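Local coordinates for flagellar regulatory protein C (Vibrio cholerae, PDB 4QHS), which probably uses ATP hydrolysis in a heptameric AAA+ ring to activate sigma-54-dependent transcription of flagellar genes, at residues A[115-120]-A[156-161]; A[42-47]-A[182-187]; A[223-228]-A[252-257]; A[18-23]-A[192-197]. All blocks are in the same frame, centred on the assembly; numbering follows the deposited sequence.

Contact 1 of 4, residues A[115-120]-A[156-161]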
# COMPACT_ATOMS: atom_id res chain seq x y z
N LEU A 115 27.11 -13.84 22.25
CA LEU A 115 25.96 -13.35 21.55
C LEU A 115 24.75 -13.43 22.44
O LEU A 115 24.10 -14.42 22.50
CB LEU A 115 25.73 -14.15 20.29
CG LEU A 115 26.92 -14.28 19.39
CD1 LEU A 115 26.62 -15.34 18.45
CD2 LEU A 115 27.16 -13.03 18.66
N ASP A 116 24.49 -12.34 23.13
CA ASP A 116 23.46 -12.26 24.12
C ASP A 116 22.13 -12.11 23.46
O ASP A 116 21.98 -11.35 22.56
CB ASP A 116 23.73 -11.07 25.00
CG ASP A 116 23.63 -11.37 26.44
OD1 ASP A 116 22.90 -12.26 26.83
OD2 ASP A 116 24.29 -10.67 27.20
N GLU A 117 21.16 -12.87 23.92
CA GLU A 117 19.81 -12.79 23.41
C GLU A 117 19.72 -13.05 21.91
O GLU A 117 19.28 -12.23 21.16
CB GLU A 117 19.20 -11.46 23.79
CG GLU A 117 18.92 -11.30 25.25
CD GLU A 117 18.09 -12.43 25.79
OE1 GLU A 117 18.45 -13.00 26.82
OE2 GLU A 117 17.08 -12.76 25.15
N ILE A 118 20.15 -14.22 21.49
CA ILE A 118 20.30 -14.53 20.11
C ILE A 118 18.99 -14.85 19.44
O ILE A 118 18.90 -14.83 18.25
CB ILE A 118 21.22 -15.71 19.95
CG1 ILE A 118 21.83 -15.73 18.56
CG2 ILE A 118 20.50 -16.95 20.18
CD1 ILE A 118 23.02 -16.55 18.47
N SER A 119 17.97 -15.15 20.20
CA SER A 119 16.71 -15.47 19.59
C SER A 119 16.12 -14.30 18.85
O SER A 119 15.09 -14.42 18.28
CB SER A 119 15.74 -15.99 20.62
OG SER A 119 15.36 -14.99 21.50
N GLU A 120 16.78 -13.16 18.85
CA GLU A 120 16.20 -11.97 18.25
C GLU A 120 16.78 -11.70 16.87
O GLU A 120 16.42 -10.74 16.21
CB GLU A 120 16.40 -10.76 19.17
CG GLU A 120 15.72 -10.92 20.54
CD GLU A 120 14.30 -11.51 20.46
OE1 GLU A 120 13.53 -11.12 19.56
OE2 GLU A 120 13.96 -12.37 21.30
N THR A 156 23.28 -16.64 24.56
CA THR A 156 22.19 -16.74 25.52
C THR A 156 20.84 -16.53 24.86
O THR A 156 20.72 -15.86 23.83
CB THR A 156 22.30 -15.70 26.65
OG1 THR A 156 21.91 -14.42 26.15
CG2 THR A 156 23.72 -15.63 27.20
N SER A 157 19.83 -17.07 25.50
CA SER A 157 18.48 -16.96 25.07
C SER A 157 17.58 -17.03 26.26
O SER A 157 17.74 -17.86 27.10
CB SER A 157 18.16 -18.09 24.14
OG SER A 157 16.96 -17.83 23.50
N ASN A 158 16.63 -16.13 26.34
CA ASN A 158 15.69 -16.21 27.42
C ASN A 158 14.44 -16.96 27.01
O ASN A 158 13.46 -16.93 27.69
CB ASN A 158 15.41 -14.85 28.00
CG ASN A 158 14.55 -14.00 27.14
OD1 ASN A 158 14.04 -14.43 26.15
ND2 ASN A 158 14.40 -12.79 27.52
N ARG A 159 14.49 -17.66 25.91
CA ARG A 159 13.36 -18.41 25.47
C ARG A 159 13.72 -19.81 25.04
O ARG A 159 14.86 -20.09 24.78
CB ARG A 159 12.63 -17.68 24.36
CG ARG A 159 13.43 -17.48 23.14
CD ARG A 159 12.79 -16.52 22.21
NE ARG A 159 11.37 -16.71 22.16
CZ ARG A 159 10.53 -15.84 21.66
NH1 ARG A 159 10.97 -14.69 21.16
NH2 ARG A 159 9.24 -16.10 21.69
N ASP A 160 12.72 -20.67 25.01
CA ASP A 160 12.85 -22.06 24.60
C ASP A 160 13.10 -22.07 23.13
O ASP A 160 12.23 -21.75 22.38
CB ASP A 160 11.56 -22.80 24.92
CG ASP A 160 11.57 -24.26 24.50
OD1 ASP A 160 12.45 -24.68 23.76
OD2 ASP A 160 10.68 -25.00 24.91
N LEU A 161 14.31 -22.44 22.73
CA LEU A 161 14.72 -22.33 21.35
C LEU A 161 14.24 -23.47 20.50
O LEU A 161 13.99 -23.31 19.35
CB LEU A 161 16.24 -22.23 21.24
CG LEU A 161 16.96 -20.91 21.46
CD1 LEU A 161 18.42 -21.12 21.21
CD2 LEU A 161 16.45 -19.83 20.59
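The Glu117 and Asn158 side chains cross at about a right angle, with the carboxylate plane turned 57° from the amide plane and Glu117 OE2 3.4 Å from Asn158 CG. The amide's stronger partner is Ser47, whose OG accepts a hydrogen bond from Asn158 ND2. Further along, the guanidinium of Arg159 has Ser119 OG and Glu120 OE2 at its edge, near its plane. The carboxylate of Glu120 is turned only 28° from that plane, yet the salt bridge from Glu120 OE2 to Arg159 NH1 is long at 3.8 Å. Ser119 OG packs 3.1 Å from Arg159 CD and also donates to Glu120 OE2, which it meets from above the carboxylate plane.

Where strand 112-116 ends and the chain turns, Thr156 makes the bonds. Thr156 N donates to Leu115 O at 3.1 Å, and Ile118 N to Thr156 O at 2.9 Å. The Thr156 hydroxyl sits between its own N and carbonyl carbon (chi1 76°), where OG1 accepts from Glu117 N at 2.8 Å and donates to Asp116 OD1 across a suspiciously short 2.5 Å.

Asp116 and Glu117 close an LLDE sequence that fits a Walker B motif, and Asn158 follows the neighbouring strand where AAA+ proteins carry sensor I. The Glu117 N bond above all is consistent with a second-shell role for Thr156.

Contact 2 of 4, residues A[42-47]-A[182-187]; sequences MILGPS and PLTWPA
Leu44 bonds to segment 182-187 through both its backbone N and its O: N donates to Leu183 O and O accepts from Trp185 N, both at 2.9 Å. With Leu183 N bonded to Met42 O, also at 2.9 Å, these form a short parallel ladder whose strand axes approach to 4.6 Å, with directions 21° apart. The face bearing Ile43 and Leu183 is the tight one, buried under helices 51-61 and 23-35. Trp185 joins it: CG is anti to the backbone N (chi1 -163°), and the ring leaves the pair of strands to pack on Met54, Leu27 and Leu28.

The other face is looser. There Leu44 lies beside Pro182, with Leu44 CD1 4.1 Å from Pro182 CB, and Leu44 CB passes 3.7 Å from the hydroxyl OG1 of solvent-exposed Thr184. Past Gly45 the chains separate, and the Pro46 ring touches the Ala187 methyl, Pro46 CG to Ala187 CB 3.9 Å.

Lys51 NZ turns back to bond with Ile43 O and Gly45 O. Inner strand 41-44 leads into GPSGSGK, a match to the Walker A P-loop, and the sheet order 69-73, 112-116, 152-157, 41-44, 182-184 is that of the AAA+ core.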
# COMPACT_ATOMS: atom_id res chain seq x y z
N MET A 42 25.36 -22.53 24.91
CA MET A 42 24.10 -21.80 25.00
C MET A 42 23.68 -21.66 26.47
O MET A 42 23.50 -22.65 27.16
CB MET A 42 23.00 -22.52 24.22
CG MET A 42 21.65 -21.82 24.29
SD MET A 42 21.61 -20.23 23.44
CE MET A 42 22.09 -20.78 21.81
N ILE A 43 23.53 -20.42 26.94
CA ILE A 43 23.06 -20.20 28.30
C ILE A 43 21.60 -19.75 28.33
O ILE A 43 21.26 -18.62 27.90
CB ILE A 43 23.91 -19.15 29.04
CG1 ILE A 43 25.41 -19.40 28.81
CG2 ILE A 43 23.56 -19.15 30.53
CD1 ILE A 43 26.28 -18.30 29.35
N LEU A 44 20.76 -20.66 28.81
CA LEU A 44 19.32 -20.46 28.90
C LEU A 44 18.94 -19.90 30.27
O LEU A 44 19.76 -19.89 31.20
CB LEU A 44 18.59 -21.78 28.63
CG LEU A 44 19.02 -22.44 27.31
CD1 LEU A 44 18.44 -23.84 27.13
CD2 LEU A 44 18.63 -21.55 26.14
N GLY A 45 17.71 -19.44 30.41
CA GLY A 45 17.25 -18.88 31.67
C GLY A 45 16.68 -17.49 31.46
O GLY A 45 16.83 -16.90 30.39
N PRO A 46 16.03 -16.94 32.49
CA PRO A 46 15.45 -15.61 32.28
C PRO A 46 16.52 -14.54 32.07
O PRO A 46 17.68 -14.72 32.46
CB PRO A 46 14.66 -15.36 33.57
CG PRO A 46 15.25 -16.33 34.59
CD PRO A 46 15.66 -17.53 33.79
N SER A 47 16.15 -13.44 31.42
CA SER A 47 17.05 -12.31 31.30
C SER A 47 17.23 -11.72 32.68
O SER A 47 16.40 -11.94 33.57
CB SER A 47 16.52 -11.25 30.33
OG SER A 47 16.35 -11.77 29.02
N PRO A 182 23.84 -26.98 26.39
CA PRO A 182 23.05 -25.95 27.03
C PRO A 182 23.13 -25.98 28.52
O PRO A 182 23.17 -27.02 29.12
CB PRO A 182 21.65 -26.29 26.57
CG PRO A 182 21.72 -27.60 26.13
CD PRO A 182 23.01 -27.82 25.56
N LEU A 183 23.16 -24.81 29.12
CA LEU A 183 23.16 -24.66 30.54
C LEU A 183 22.02 -23.77 30.92
O LEU A 183 21.95 -22.63 30.53
CB LEU A 183 24.47 -24.09 31.01
CG LEU A 183 25.69 -24.92 30.67
CD1 LEU A 183 26.90 -24.26 31.11
CD2 LEU A 183 25.57 -26.21 31.36
N THR A 184 21.10 -24.30 31.70
CA THR A 184 19.95 -23.55 32.08
C THR A 184 20.12 -22.94 33.46
O THR A 184 20.10 -23.60 34.46
CB THR A 184 18.70 -24.39 31.99
OG1 THR A 184 18.51 -24.83 30.66
CG2 THR A 184 17.52 -23.58 32.39
N TRP A 185 20.28 -21.63 33.48
CA TRP A 185 20.51 -20.87 34.67
C TRP A 185 19.19 -20.45 35.29
O TRP A 185 18.61 -19.47 34.88
CB TRP A 185 21.29 -19.64 34.26
CG TRP A 185 21.92 -18.98 35.31
CD1 TRP A 185 21.56 -17.81 35.85
CD2 TRP A 185 23.07 -19.41 36.02
NE1 TRP A 185 22.40 -17.47 36.86
CE2 TRP A 185 23.33 -18.45 36.99
CE3 TRP A 185 23.88 -20.52 35.94
CZ2 TRP A 185 24.39 -18.56 37.86
CZ3 TRP A 185 24.92 -20.63 36.80
CH2 TRP A 185 25.17 -19.66 37.75
N PRO A 186 18.71 -21.19 36.27
CA PRO A 186 17.37 -21.02 36.81
C PRO A 186 17.04 -19.66 37.40
O PRO A 186 17.88 -18.85 37.69
CB PRO A 186 17.33 -22.06 37.90
CG PRO A 186 18.71 -22.08 38.41
CD PRO A 186 19.63 -21.64 37.32
N ALA A 187 15.76 -19.42 37.57
CA ALA A 187 15.31 -18.17 38.10
C ALA A 187 15.61 -18.11 39.58
O ALA A 187 15.73 -19.13 40.21
CB ALA A 187 13.86 -18.01 37.86

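Contact 3 of 4, residues A[223-228]-A[252-257]; sequences TKLLNY and HIQSEH
Lys224 and Gln254 lie alongside each other with their chains pointing opposite ways, packing the loop after helix 233-247 against helix 219-226 within the helical AAA+ lid. From CB, which heads toward the loop, the lysine chain continues with CG anti to its backbone N (chi1 -177°) and then bends at chi2 and chi3 as it passes the glutamine. Lys224 CG lies 3.8 Å from Gln254 OE1, and CD passes the same oxygen slightly farther off. Lys224 CE comes closest, 3.4 Å from the backbone Gln254 O. At the tip, NZ ends 3.6 Å from that carbonyl oxygen and 4.2 Å from Ile253 CB, with no hydrogen bond formed.

Gln254 NE2 packs 3.8 Å from Leu225 CD2, while Val240 and Ala244 of helix 233-247 also pack on the glutamine. Gln254 OE1 and Glu256 OE2 are buried here without a polar partner in the model.

Tyr228 and Glu256 also run antiparallel, ring and carboxylate planes 38° apart. The phenol OH is held elsewhere, by Glu236. The carboxylate lies over one face of the ring, offset toward the rim, and Glu256 OE1 stands 3.4 Å from Tyr228 CG.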
# COMPACT_ATOMS: atom_id res chain seq x y z
N THR A 223 15.34 -12.35 55.72
CA THR A 223 14.24 -13.25 55.62
C THR A 223 13.24 -12.65 54.66
O THR A 223 12.65 -13.33 53.86
CB THR A 223 13.63 -13.45 57.03
OG1 THR A 223 14.54 -14.18 57.83
CG2 THR A 223 12.35 -14.19 56.96
N LYS A 224 13.09 -11.35 54.75
CA LYS A 224 12.19 -10.61 53.89
C LYS A 224 12.65 -10.75 52.47
O LYS A 224 11.88 -10.98 51.59
CB LYS A 224 12.22 -9.17 54.28
CG LYS A 224 11.30 -8.31 53.53
CD LYS A 224 10.62 -7.41 54.48
CE LYS A 224 10.40 -6.08 53.91
NZ LYS A 224 10.29 -5.08 54.97
N LEU A 225 13.94 -10.61 52.27
CA LEU A 225 14.53 -10.84 50.95
C LEU A 225 14.35 -12.30 50.49
O LEU A 225 14.08 -12.55 49.31
CB LEU A 225 16.02 -10.47 50.94
CG LEU A 225 16.57 -9.07 50.60
CD1 LEU A 225 15.68 -8.28 49.63
CD2 LEU A 225 16.91 -8.25 51.81
N LEU A 226 14.51 -13.26 51.38
CA LEU A 226 14.45 -14.65 50.99
C LEU A 226 13.08 -15.12 50.64
O LEU A 226 12.93 -16.04 49.90
CB LEU A 226 14.99 -15.53 52.09
CG LEU A 226 16.48 -15.44 52.33
CD1 LEU A 226 16.86 -16.38 53.39
CD2 LEU A 226 17.20 -15.78 51.09
N ASN A 227 12.06 -14.49 51.17
CA ASN A 227 10.72 -14.99 51.01
C ASN A 227 9.95 -14.27 49.93
O ASN A 227 8.75 -14.29 49.93
CB ASN A 227 9.94 -14.87 52.32
CG ASN A 227 10.14 -16.07 53.24
OD1 ASN A 227 9.45 -17.07 53.13
ND2 ASN A 227 11.06 -15.95 54.16
N TYR A 228 10.64 -13.63 49.02
CA TYR A 228 9.96 -12.92 47.98
C TYR A 228 10.25 -13.69 46.73
O TYR A 228 11.37 -14.10 46.53
CB TYR A 228 10.52 -11.52 47.88
CG TYR A 228 9.97 -10.71 46.76
CD1 TYR A 228 8.65 -10.42 46.69
CD2 TYR A 228 10.79 -10.21 45.78
CE1 TYR A 228 8.15 -9.67 45.69
CE2 TYR A 228 10.29 -9.47 44.77
CZ TYR A 228 8.97 -9.20 44.73
OH TYR A 228 8.46 -8.46 43.73
N HIS A 252 17.61 -2.34 57.13
CA HIS A 252 16.65 -2.77 58.14
C HIS A 252 15.31 -3.20 57.54
O HIS A 252 14.95 -4.38 57.56
CB HIS A 252 16.43 -1.64 59.14
CG HIS A 252 16.24 -2.10 60.54
ND1 HIS A 252 14.99 -2.19 61.13
CD2 HIS A 252 17.13 -2.51 61.47
CE1 HIS A 252 15.13 -2.63 62.37
NE2 HIS A 252 16.41 -2.83 62.60
N ILE A 253 14.56 -2.21 57.05
CA ILE A 253 13.34 -2.44 56.29
C ILE A 253 13.53 -1.77 54.93
O ILE A 253 14.07 -0.67 54.82
CB ILE A 253 12.06 -1.89 57.02
CG1 ILE A 253 11.91 -0.36 56.88
CG2 ILE A 253 12.09 -2.27 58.47
CD1 ILE A 253 11.15 0.16 55.56
N GLN A 254 13.10 -2.47 53.88
CA GLN A 254 13.29 -1.99 52.53
C GLN A 254 12.14 -2.50 51.63
O GLN A 254 11.43 -3.44 51.98
CB GLN A 254 14.65 -2.43 52.02
CG GLN A 254 14.61 -3.72 51.25
CD GLN A 254 14.25 -4.90 52.11
OE1 GLN A 254 13.25 -5.58 51.85
NE2 GLN A 254 15.07 -5.17 53.11
N SER A 255 11.96 -1.86 50.47
CA SER A 255 10.65 -1.83 49.83
C SER A 255 10.45 -2.77 48.65
O SER A 255 11.36 -2.99 47.84
CB SER A 255 10.35 -0.40 49.38
OG SER A 255 10.45 0.51 50.46
N GLU A 256 9.24 -3.32 48.56
CA GLU A 256 8.80 -3.96 47.32
C GLU A 256 7.27 -4.07 47.09
O GLU A 256 6.81 -5.16 46.77
CB GLU A 256 9.41 -5.35 47.25
CG GLU A 256 9.45 -6.06 48.56
CD GLU A 256 10.57 -7.07 48.63
OE1 GLU A 256 10.29 -8.20 49.07
OE2 GLU A 256 11.72 -6.72 48.26
N HIS A 257 6.49 -3.00 47.18
CA HIS A 257 6.89 -1.63 47.53
C HIS A 257 5.78 -1.04 48.42
O HIS A 257 4.63 -0.98 48.01
CB HIS A 257 7.11 -0.77 46.27
CG HIS A 257 7.70 0.58 46.55
ND1 HIS A 257 6.95 1.65 46.99
CD2 HIS A 257 8.96 1.04 46.41
CE1 HIS A 257 7.73 2.71 47.13
NE2 HIS A 257 8.96 2.36 46.79

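Contact 4 of 4, residues A[18-23]-A[192-197]; sequences VVADTK and KDDIEP
Val19 and Asp194 bring their CA atoms to 5.2 Å, and Asp21 and Asp193 to 4.7 Å, where an irregular N-terminal chain passes the turn that leads into helix 195-208. Val19 is extended, but Asp21 takes a positive phi of 59°, bending the chain just ahead of helix 23-35. In the other segment, Ile195 N bonds back to Lys192 O, marking a turn.

Two carboxylates each take a backbone N-H from the opposite segment. Asp194 OD1 accepts from Ala20 N at a short 2.6 Å, met nearly end-on along its C-O bond. In return Asp21 OD1 accepts from Asp193 N at 3.2 Å, approached on the anti side of the carboxylate and somewhat out of its plane. Asp21 reaches it because its CG stands anti to the backbone N (chi1 -160°), extending the carboxylate across the gap.

Apolar atoms fill in around these bonds. Val19 lies alongside Asp194, pointing the same way, with Val19 CG1 3.6 Å from Asp194 OD2. Ala20 CB sits 3.5 Å from the backbone Asp193 O, and Val18 brushes Pro197 at the exposed end.

Asp21 and Asp193 cross at about a right angle, and Asp21 OD1 lies 3.6 Å from Asp193 OD2. Repulsion here is probably eased by solvent, by the Asp193 N-H and by nearby Arg191. Asp194 is better compensated: its OD2 takes a salt bridge from Arg191 and a hydrogen bond from Ser24 OG, so this buried carboxylate probably stays ionised while linking the N-terminal chain, helix 23-35 and the lid's first helix.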
# COMPACT_ATOMS: atom_id res chain seq x y z
N VAL A 18 29.22 -15.40 42.17
CA VAL A 18 29.17 -15.88 43.55
C VAL A 18 27.86 -16.61 43.80
O VAL A 18 26.78 -16.08 43.54
CB VAL A 18 29.32 -14.72 44.57
CG1 VAL A 18 30.76 -14.26 44.64
CG2 VAL A 18 28.39 -13.56 44.21
N VAL A 19 27.95 -17.84 44.31
CA VAL A 19 26.76 -18.67 44.47
C VAL A 19 26.82 -19.67 45.62
O VAL A 19 27.83 -19.83 46.29
CB VAL A 19 26.48 -19.48 43.20
CG1 VAL A 19 25.65 -18.67 42.21
CG2 VAL A 19 27.78 -19.97 42.59
N ALA A 20 25.69 -20.35 45.81
CA ALA A 20 25.59 -21.50 46.68
C ALA A 20 24.53 -22.42 46.09
O ALA A 20 24.55 -22.71 44.89
CB ALA A 20 25.23 -21.08 48.10
N ASP A 21 23.60 -22.87 46.92
CA ASP A 21 22.42 -23.58 46.44
C ASP A 21 22.71 -24.85 45.65
O ASP A 21 21.83 -25.38 44.98
CB ASP A 21 21.56 -22.64 45.59
CG ASP A 21 20.13 -23.13 45.45
OD1 ASP A 21 19.31 -22.83 46.34
OD2 ASP A 21 19.83 -23.81 44.44
N THR A 22 23.94 -25.36 45.72
CA THR A 22 24.28 -26.63 45.08
C THR A 22 23.92 -26.67 43.58
O THR A 22 24.79 -26.89 42.74
CB THR A 22 23.59 -27.82 45.80
OG1 THR A 22 22.25 -27.97 45.34
CG2 THR A 22 23.58 -27.61 47.32
N LYS A 23 22.65 -26.46 43.25
CA LYS A 23 22.19 -26.39 41.85
C LYS A 23 22.96 -25.38 41.00
O LYS A 23 23.33 -25.67 39.86
CB LYS A 23 20.70 -26.05 41.82
CG LYS A 23 19.79 -27.16 42.36
CD LYS A 23 19.14 -27.98 41.24
CE LYS A 23 17.89 -28.70 41.75
NZ LYS A 23 17.20 -29.48 40.69
N LYS A 192 16.99 -20.12 46.03
CA LYS A 192 16.90 -19.16 47.10
C LYS A 192 18.20 -18.97 47.82
O LYS A 192 18.45 -17.93 48.35
CB LYS A 192 15.81 -19.59 48.07
CG LYS A 192 14.46 -18.93 47.83
CD LYS A 192 13.33 -19.71 48.46
CE LYS A 192 12.00 -19.07 48.17
NZ LYS A 192 11.01 -19.33 49.24
N ASP A 193 19.04 -19.99 47.82
CA ASP A 193 20.25 -19.96 48.61
C ASP A 193 21.30 -19.09 48.02
O ASP A 193 22.38 -19.01 48.54
CB ASP A 193 20.83 -21.36 48.78
CG ASP A 193 20.21 -22.12 49.92
OD1 ASP A 193 19.78 -21.52 50.90
OD2 ASP A 193 20.16 -23.35 49.83
N ASP A 194 20.99 -18.44 46.91
CA ASP A 194 21.96 -17.61 46.24
C ASP A 194 21.74 -16.16 46.59
O ASP A 194 22.63 -15.36 46.51
CB ASP A 194 21.85 -17.79 44.73
CG ASP A 194 22.57 -19.01 44.24
OD1 ASP A 194 23.41 -19.54 44.96
OD2 ASP A 194 22.30 -19.45 43.12
N ILE A 195 20.53 -15.87 47.01
CA ILE A 195 20.06 -14.53 47.29
C ILE A 195 20.89 -13.73 48.28
O ILE A 195 21.41 -12.70 47.95
CB ILE A 195 18.62 -14.61 47.73
CG1 ILE A 195 17.75 -14.93 46.54
CG2 ILE A 195 18.17 -13.34 48.29
CD1 ILE A 195 16.45 -15.48 46.90
N GLU A 196 21.03 -14.22 49.49
CA GLU A 196 21.85 -13.52 50.44
C GLU A 196 23.27 -13.32 49.98
O GLU A 196 23.82 -12.28 50.15
CB GLU A 196 21.78 -14.17 51.81
CG GLU A 196 22.84 -13.70 52.77
CD GLU A 196 22.57 -14.09 54.19
OE1 GLU A 196 21.70 -14.93 54.41
OE2 GLU A 196 23.22 -13.55 55.09
N PRO A 197 23.89 -14.33 49.40
CA PRO A 197 25.26 -14.16 48.94
C PRO A 197 25.35 -13.14 47.82
O PRO A 197 26.30 -12.39 47.74
CB PRO A 197 25.61 -15.53 48.40
CG PRO A 197 24.69 -16.44 49.01
CD PRO A 197 23.55 -15.74 49.59

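How the contacts relate
From the N terminus, 18-23 waits for 192-197 to close contact 4, the widest loop. Within it, 42-47 pairs with 182-187 in contact 2, and inside that again 115-120 meets 156-161 in contact 1; the three nest without crossing. Contact 3, 223-228 with 252-257, follows in series. Contacts 1 and 2 touch in the central parallel sheet, where strand 152-157 neighbours 41-44, so together they join four of its five strands beside the probable nucleotide-binding loops. Contact 4 ties the start of that core domain to the lid, and contact 3 lies wholly in the lid, meeting contact 4 where Leu226 packs on Ile195. Contacts 1 and 3 stay about 18 Å apart at their nearest atoms.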